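Local coordinates for protein methylmalonate-semialdehyde dehydrogenase (Oceanimonas doudoroffii, PDB 4ZZ7) that probably oxidises methylmalonate semialdehyde with NAD as cofactor in an acylating reaction, as a tetrameric member of the aldehyde dehydrogenase family, at residues P64-L78 with I108-L121. Numbering follows the deposited sequence.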
loop_
_atom_site.group_PDB
_atom_site.type_symbol
_atom_site.label_atom_id
_atom_site.label_comp_id
_atom_site.label_asym_id
_atom_site.label_seq_id
_atom_site.Cartn_x
_atom_site.Cartn_y
_atom_site.Cartn_z
ATOM N N PRO A 64 -11.069 -12.807 -9.705
ATOM C CA PRO A 64 -10.681 -12.955 -8.307
ATOM C C PRO A 64 -11.867 -13.079 -7.350
ATOM O O PRO A 64 -11.797 -13.799 -6.375
ATOM C CB PRO A 64 -9.957 -11.643 -8.011
ATOM C CG PRO A 64 -9.410 -11.221 -9.306
ATOM C CD PRO A 64 -10.348 -11.708 -10.358
ATOM N N LEU A 65 -12.929 -12.337 -7.596
ATOM C CA LEU A 65 -14.098 -12.430 -6.726
ATOM C C LEU A 65 -14.645 -13.840 -6.721
ATOM O O LEU A 65 -14.857 -14.430 -5.665
ATOM C CB LEU A 65 -15.196 -11.460 -7.139
ATOM C CG LEU A 65 -15.101 -10.145 -6.365
ATOM C CD1 LEU A 65 -15.819 -8.991 -7.066
ATOM C CD2 LEU A 65 -15.643 -10.392 -4.962
ATOM N N LYS A 66 -14.838 -14.377 -7.917
ATOM C CA LYS A 66 -15.360 -15.716 -8.087
ATOM C C LYS A 66 -14.382 -16.776 -7.553
ATOM O O LYS A 66 -14.793 -17.749 -6.920
ATOM C CB LYS A 66 -15.716 -15.953 -9.563
ATOM C CG LYS A 66 -16.533 -17.216 -9.785
ATOM C CD LYS A 66 -16.797 -17.550 -11.241
ATOM C CE LYS A 66 -17.545 -18.871 -11.307
ATOM N NZ LYS A 66 -17.819 -19.261 -12.703
ATOM N N ARG A 67 -13.094 -16.596 -7.803
ATOM C CA ARG A 67 -12.109 -17.523 -7.244
ATOM C C ARG A 67 -12.150 -17.510 -5.717
ATOM O O ARG A 67 -12.007 -18.551 -5.097
ATOM C CB ARG A 67 -10.684 -17.197 -7.697
ATOM C CG ARG A 67 -10.495 -17.227 -9.189
ATOM C CD ARG A 67 -9.039 -17.409 -9.558
ATOM N NE ARG A 67 -8.205 -16.255 -9.229
ATOM C CZ ARG A 67 -7.727 -15.377 -10.099
ATOM N NH1 ARG A 67 -8.008 -15.460 -11.388
ATOM N NH2 ARG A 67 -6.963 -14.394 -9.670
ATOM N N ALA A 68 -12.323 -16.329 -5.124
ATOM C CA ALA A 68 -12.270 -16.175 -3.675
ATOM C C ALA A 68 -13.462 -16.818 -2.990
ATOM O O ALA A 68 -13.328 -17.360 -1.888
ATOM C CB ALA A 68 -12.183 -14.716 -3.298
ATOM N N ARG A 69 -14.610 -16.793 -3.661
ATOM C CA ARG A 69 -15.813 -17.433 -3.146
ATOM C C ARG A 69 -15.613 -18.957 -2.967
ATOM O O ARG A 69 -16.308 -19.615 -2.162
ATOM C CB ARG A 69 -17.031 -17.136 -4.040
ATOM C CG ARG A 69 -17.494 -15.684 -4.058
ATOM C CD ARG A 69 -18.786 -15.540 -4.843
ATOM N NE ARG A 69 -18.711 -14.437 -5.797
ATOM C CZ ARG A 69 -18.980 -13.167 -5.532
ATOM N NH1 ARG A 69 -19.367 -12.787 -4.326
ATOM N NH2 ARG A 69 -18.850 -12.264 -6.495
ATOM N N VAL A 70 -14.672 -19.534 -3.700
ATOM C CA VAL A 70 -14.367 -20.923 -3.461
ATOM C C VAL A 70 -13.770 -21.053 -2.076
ATOM O O VAL A 70 -14.111 -21.968 -1.351
ATOM C CB VAL A 70 -13.424 -21.522 -4.513
ATOM C CG1 VAL A 70 -13.128 -22.987 -4.192
ATOM C CG2 VAL A 70 -14.050 -21.431 -5.894
ATOM N N MET A 71 -12.899 -20.123 -1.714
ATOM C CA MET A 71 -12.229 -20.151 -0.408
ATOM C C MET A 71 -13.145 -19.809 0.764
ATOM O O MET A 71 -12.947 -20.292 1.877
ATOM C CB MET A 71 -11.015 -19.226 -0.401
ATOM C CG MET A 71 -9.974 -19.529 -1.492
ATOM S SD MET A 71 -9.322 -21.221 -1.715
ATOM C CE MET A 71 -9.117 -21.583 0.004
ATOM N N PHE A 72 -14.137 -18.972 0.488
ATOM C CA PHE A 72 -15.223 -18.669 1.426
ATOM C C PHE A 72 -16.026 -19.924 1.779
ATOM O O PHE A 72 -16.336 -20.153 2.932
ATOM C CB PHE A 72 -16.171 -17.620 0.819
ATOM C CG PHE A 72 -15.808 -16.205 1.134
ATOM C CD1 PHE A 72 -15.949 -15.707 2.421
ATOM C CD2 PHE A 72 -15.371 -15.356 0.142
ATOM C CE1 PHE A 72 -15.652 -14.382 2.703
ATOM C CE2 PHE A 72 -15.057 -14.035 0.415
ATOM C CZ PHE A 72 -15.203 -13.546 1.694
ATOM N N ARG A 73 -16.377 -20.702 0.761
ATOM C CA ARG A 73 -17.095 -21.980 0.925
ATOM C C ARG A 73 -16.220 -23.049 1.564
ATOM O O ARG A 73 -16.673 -23.831 2.374
ATOM C CB ARG A 73 -17.607 -22.495 -0.431
ATOM C CG ARG A 73 -18.855 -21.788 -0.931
ATOM C CD ARG A 73 -19.248 -22.267 -2.318
ATOM N NE ARG A 73 -19.628 -21.169 -3.222
ATOM C CZ ARG A 73 -18.990 -20.801 -4.352
ATOM N NH1 ARG A 73 -17.881 -21.426 -4.787
ATOM N NH2 ARG A 73 -19.479 -19.780 -5.068
ATOM N N PHE A 74 -14.968 -23.072 1.155
ATOM C CA PHE A 74 -13.959 -23.900 1.768
ATOM C C PHE A 74 -13.797 -23.610 3.279
ATOM O O PHE A 74 -13.701 -24.529 4.079
ATOM C CB PHE A 74 -12.639 -23.664 1.016
ATOM C CG PHE A 74 -11.559 -24.652 1.333
ATOM C CD1 PHE A 74 -11.819 -26.008 1.340
ATOM C CD2 PHE A 74 -10.269 -24.227 1.587
ATOM C CE1 PHE A 74 -10.817 -26.920 1.629
ATOM C CE2 PHE A 74 -9.252 -25.121 1.870
ATOM C CZ PHE A 74 -9.527 -26.475 1.896
ATOM N N LYS A 75 -13.790 -22.330 3.654
ATOM C CA LYS A 75 -13.706 -21.891 5.059
ATOM C C LYS A 75 -14.674 -22.689 5.931
ATOM O O LYS A 75 -14.317 -23.214 6.978
ATOM C CB LYS A 75 -14.045 -20.401 5.145
ATOM C CG LYS A 75 -13.264 -19.626 6.169
ATOM C CD LYS A 75 -13.954 -19.619 7.513
ATOM C CE LYS A 75 -14.692 -18.328 7.768
ATOM N NZ LYS A 75 -14.274 -17.873 9.114
ATOM N N GLU A 76 -15.896 -22.796 5.430
ATOM C CA GLU A 76 -17.006 -23.453 6.099
ATOM C C GLU A 76 -16.816 -24.937 6.248
ATOM O O GLU A 76 -17.012 -25.487 7.307
ATOM C CB GLU A 76 -18.282 -23.225 5.287
ATOM C CG GLU A 76 -18.663 -21.769 5.145
ATOM C CD GLU A 76 -18.892 -21.163 6.499
ATOM O OE1 GLU A 76 -18.138 -20.214 6.862
ATOM O OE2 GLU A 76 -19.800 -21.681 7.212
ATOM N N LEU A 77 -16.460 -25.584 5.161
ATOM C CA LEU A 77 -16.299 -27.021 5.136
ATOM C C LEU A 77 -15.256 -27.468 6.118
ATOM O O LEU A 77 -15.386 -28.516 6.733
ATOM C CB LEU A 77 -15.858 -27.459 3.749
ATOM C CG LEU A 77 -16.862 -27.181 2.660
ATOM C CD1 LEU A 77 -16.315 -27.659 1.347
ATOM C CD2 LEU A 77 -18.163 -27.886 2.974
ATOM N N LEU A 78 -14.202 -26.675 6.246
ATOM C CA LEU A 78 -13.108 -27.035 7.104
ATOM C C LEU A 78 -13.570 -27.043 8.545
ATOM O O LEU A 78 -13.249 -27.962 9.287
ATOM C CB LEU A 78 -11.959 -26.073 6.901
ATOM C CG LEU A 78 -11.227 -26.190 5.566
ATOM C CD1 LEU A 78 -10.093 -25.172 5.505
ATOM C CD2 LEU A 78 -10.687 -27.588 5.353
ATOM N N ILE A 108 -7.192 -22.424 8.550
ATOM C CA ILE A 108 -8.398 -21.700 8.183
ATOM C C ILE A 108 -8.087 -20.225 8.135
ATOM O O ILE A 108 -8.583 -19.526 7.263
ATOM C CB ILE A 108 -9.547 -21.938 9.184
ATOM C CG1 ILE A 108 -10.049 -23.395 9.122
ATOM C CG2 ILE A 108 -10.725 -20.996 8.910
ATOM C CD1 ILE A 108 -10.748 -23.826 10.400
ATOM N N GLU A 109 -7.259 -19.750 9.063
ATOM C CA GLU A 109 -6.822 -18.354 9.049
ATOM C C GLU A 109 -6.199 -17.989 7.716
ATOM O O GLU A 109 -6.534 -16.950 7.149
ATOM C CB GLU A 109 -5.902 -18.028 10.230
ATOM C CG GLU A 109 -6.711 -17.902 11.525
ATOM C CD GLU A 109 -5.928 -17.438 12.742
ATOM O OE1 GLU A 109 -6.568 -17.239 13.804
ATOM O OE2 GLU A 109 -4.694 -17.254 12.627
ATOM N N ASN A 110 -5.350 -18.868 7.192
ATOM C CA ASN A 110 -4.762 -18.685 5.844
ATOM C C ASN A 110 -5.794 -18.667 4.726
ATOM O O ASN A 110 -5.541 -18.070 3.667
ATOM C CB ASN A 110 -3.763 -19.795 5.496
ATOM C CG ASN A 110 -2.486 -19.745 6.316
ATOM O OD1 ASN A 110 -2.124 -20.730 6.962
ATOM N ND2 ASN A 110 -1.776 -18.626 6.256
ATOM N N VAL A 111 -6.912 -19.370 4.942
ATOM C CA VAL A 111 -8.023 -19.420 3.991
ATOM C C VAL A 111 -8.770 -18.109 4.060
ATOM O O VAL A 111 -9.163 -17.567 3.026
ATOM C CB VAL A 111 -8.964 -20.617 4.289
ATOM C CG1 VAL A 111 -10.198 -20.614 3.398
ATOM C CG2 VAL A 111 -8.213 -21.923 4.105
ATOM N N GLU A 112 -8.957 -17.605 5.282
ATOM C CA GLU A 112 -9.628 -16.335 5.492
ATOM C C GLU A 112 -8.889 -15.262 4.745
ATOM O O GLU A 112 -9.467 -14.536 3.958
ATOM C CB GLU A 112 -9.663 -15.999 6.963
ATOM C CG GLU A 112 -10.606 -16.896 7.734
ATOM C CD GLU A 112 -10.623 -16.625 9.214
ATOM O OE1 GLU A 112 -11.515 -17.203 9.881
ATOM O OE2 GLU A 112 -9.759 -15.860 9.705
ATOM N N TYR A 113 -7.587 -15.201 4.947
ATOM C CA TYR A 113 -6.781 -14.223 4.234
ATOM C C TYR A 113 -6.934 -14.329 2.704
ATOM O O TYR A 113 -7.021 -13.325 2.019
ATOM C CB TYR A 113 -5.312 -14.294 4.679
ATOM C CG TYR A 113 -4.458 -13.125 4.196
ATOM C CD1 TYR A 113 -4.766 -11.813 4.538
ATOM C CD2 TYR A 113 -3.346 -13.337 3.395
ATOM C CE1 TYR A 113 -4.000 -10.755 4.090
ATOM C CE2 TYR A 113 -2.572 -12.282 2.953
ATOM C CZ TYR A 113 -2.906 -10.991 3.291
ATOM O OH TYR A 113 -2.126 -9.938 2.838
ATOM N N ALA A 114 -7.018 -15.537 2.179
ATOM C CA ALA A 114 -7.128 -15.762 0.721
ATOM C C ALA A 114 -8.454 -15.289 0.155
ATOM O O ALA A 114 -8.550 -14.951 -1.034
ATOM C CB ALA A 114 -6.952 -17.244 0.408
ATOM N N CYS A 115 -9.476 -15.272 1.021
ATOM C CA CYS A 115 -10.781 -14.782 0.628
ATOM C C CYS A 115 -10.680 -13.328 0.151
ATOM O O CYS A 115 -11.444 -12.909 -0.730
ATOM C CB CYS A 115 -11.791 -14.960 1.768
ATOM S SG CYS A 115 -12.186 -16.699 2.182
ATOM N N GLY A 116 -9.712 -12.581 0.691
ATOM C CA GLY A 116 -9.473 -11.196 0.288
ATOM C C GLY A 116 -8.641 -10.968 -0.978
ATOM O O GLY A 116 -8.095 -9.885 -1.175
ATOM N N ALA A 117 -8.596 -11.954 -1.874
ATOM C CA ALA A 117 -7.732 -11.891 -3.066
ATOM C C ALA A 117 -7.849 -10.623 -3.853
ATOM O O ALA A 117 -6.860 -10.123 -4.333
ATOM C CB ALA A 117 -7.994 -13.059 -3.991
ATOM N N PRO A 118 -9.070 -10.109 -4.020
ATOM C CA PRO A 118 -9.186 -8.927 -4.903
ATOM C C PRO A 118 -8.432 -7.723 -4.434
ATOM O O PRO A 118 -7.881 -7.006 -5.243
ATOM C CB PRO A 118 -10.682 -8.615 -4.886
ATOM C CG PRO A 118 -11.344 -9.932 -4.552
ATOM C CD PRO A 118 -10.394 -10.655 -3.639
ATOM N N GLU A 119 -8.446 -7.485 -3.133
ATOM C CA GLU A 119 -7.642 -6.413 -2.510
ATOM C C GLU A 119 -6.151 -6.725 -2.678
ATOM O O GLU A 119 -5.376 -5.926 -3.174
ATOM C CB GLU A 119 -8.040 -6.292 -1.028
ATOM C CG GLU A 119 -7.178 -5.423 -0.132
ATOM C CD GLU A 119 -7.231 -3.944 -0.419
ATOM O OE1 GLU A 119 -8.210 -3.458 -1.039
ATOM O OE2 GLU A 119 -6.280 -3.255 0.029
ATOM N N LEU A 120 -5.795 -7.940 -2.306
ATOM C CA LEU A 120 -4.412 -8.408 -2.385
ATOM C C LEU A 120 -3.765 -8.384 -3.768
ATOM O O LEU A 120 -2.555 -8.303 -3.848
ATOM C CB LEU A 120 -4.315 -9.826 -1.853
ATOM C CG LEU A 120 -4.760 -10.011 -0.417
ATOM C CD1 LEU A 120 -4.426 -11.426 -0.022
ATOM C CD2 LEU A 120 -4.099 -9.023 0.528
ATOM N N LEU A 121 -4.575 -8.470 -4.830
ATOM C CA LEU A 121 -4.101 -8.571 -6.230
ATOM C C LEU A 121 -4.110 -7.249 -6.952
ATOM O O LEU A 121 -3.859 -7.227 -8.156
ATOM C CB LEU A 121 -4.966 -9.565 -7.013
ATOM C CG LEU A 121 -4.750 -11.026 -6.661
ATOM C CD1 LEU A 121 -5.869 -11.874 -7.232
ATOM C CD2 LEU A 121 -3.395 -11.480 -7.181
#
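A68 and C115, with CA atoms 4.8 Å apart, mark where helix 64-78 meets the second segment most closely; its axis passes helix 108-115 at 8.4 Å, nearly antiparallel at 154°. C115 lies over one face of the F72 ring: CB is 3.7 Å and SG 3.9 Å from the ring centroid, giving a CH-pi and a sulfur-aromatic contact. V111 is a knob set in the hole formed by M71, F74, K75 and L78. Its CG1, placed opposite the main-chain nitrogen by a chi1 of 175°, meets M71 CE at 3.7 Å, while CG2 faces F74 and L78. The pair belongs to the helical layer of the aldehyde dehydrogenase cofactor domain, where helices 156-167 and 182-193 also pack. K75 bends over I108, its CD 3.8 Å from I108 CG2, and NZ forms a salt bridge, hydrogen-bonded at 2.9 Å, to E112 OE1, met on the anti side and 26° out of the carboxylate plane. That oxygen also pairs with R69 of the second subunit; a methionine in place of K75 would probably leave E112 without its intrachain ionic partner. P118 CG packs 4.1 Å from P64 CB, and L121 CD1 approaches the edge of the R67 guanidinium, which bonds V167 O.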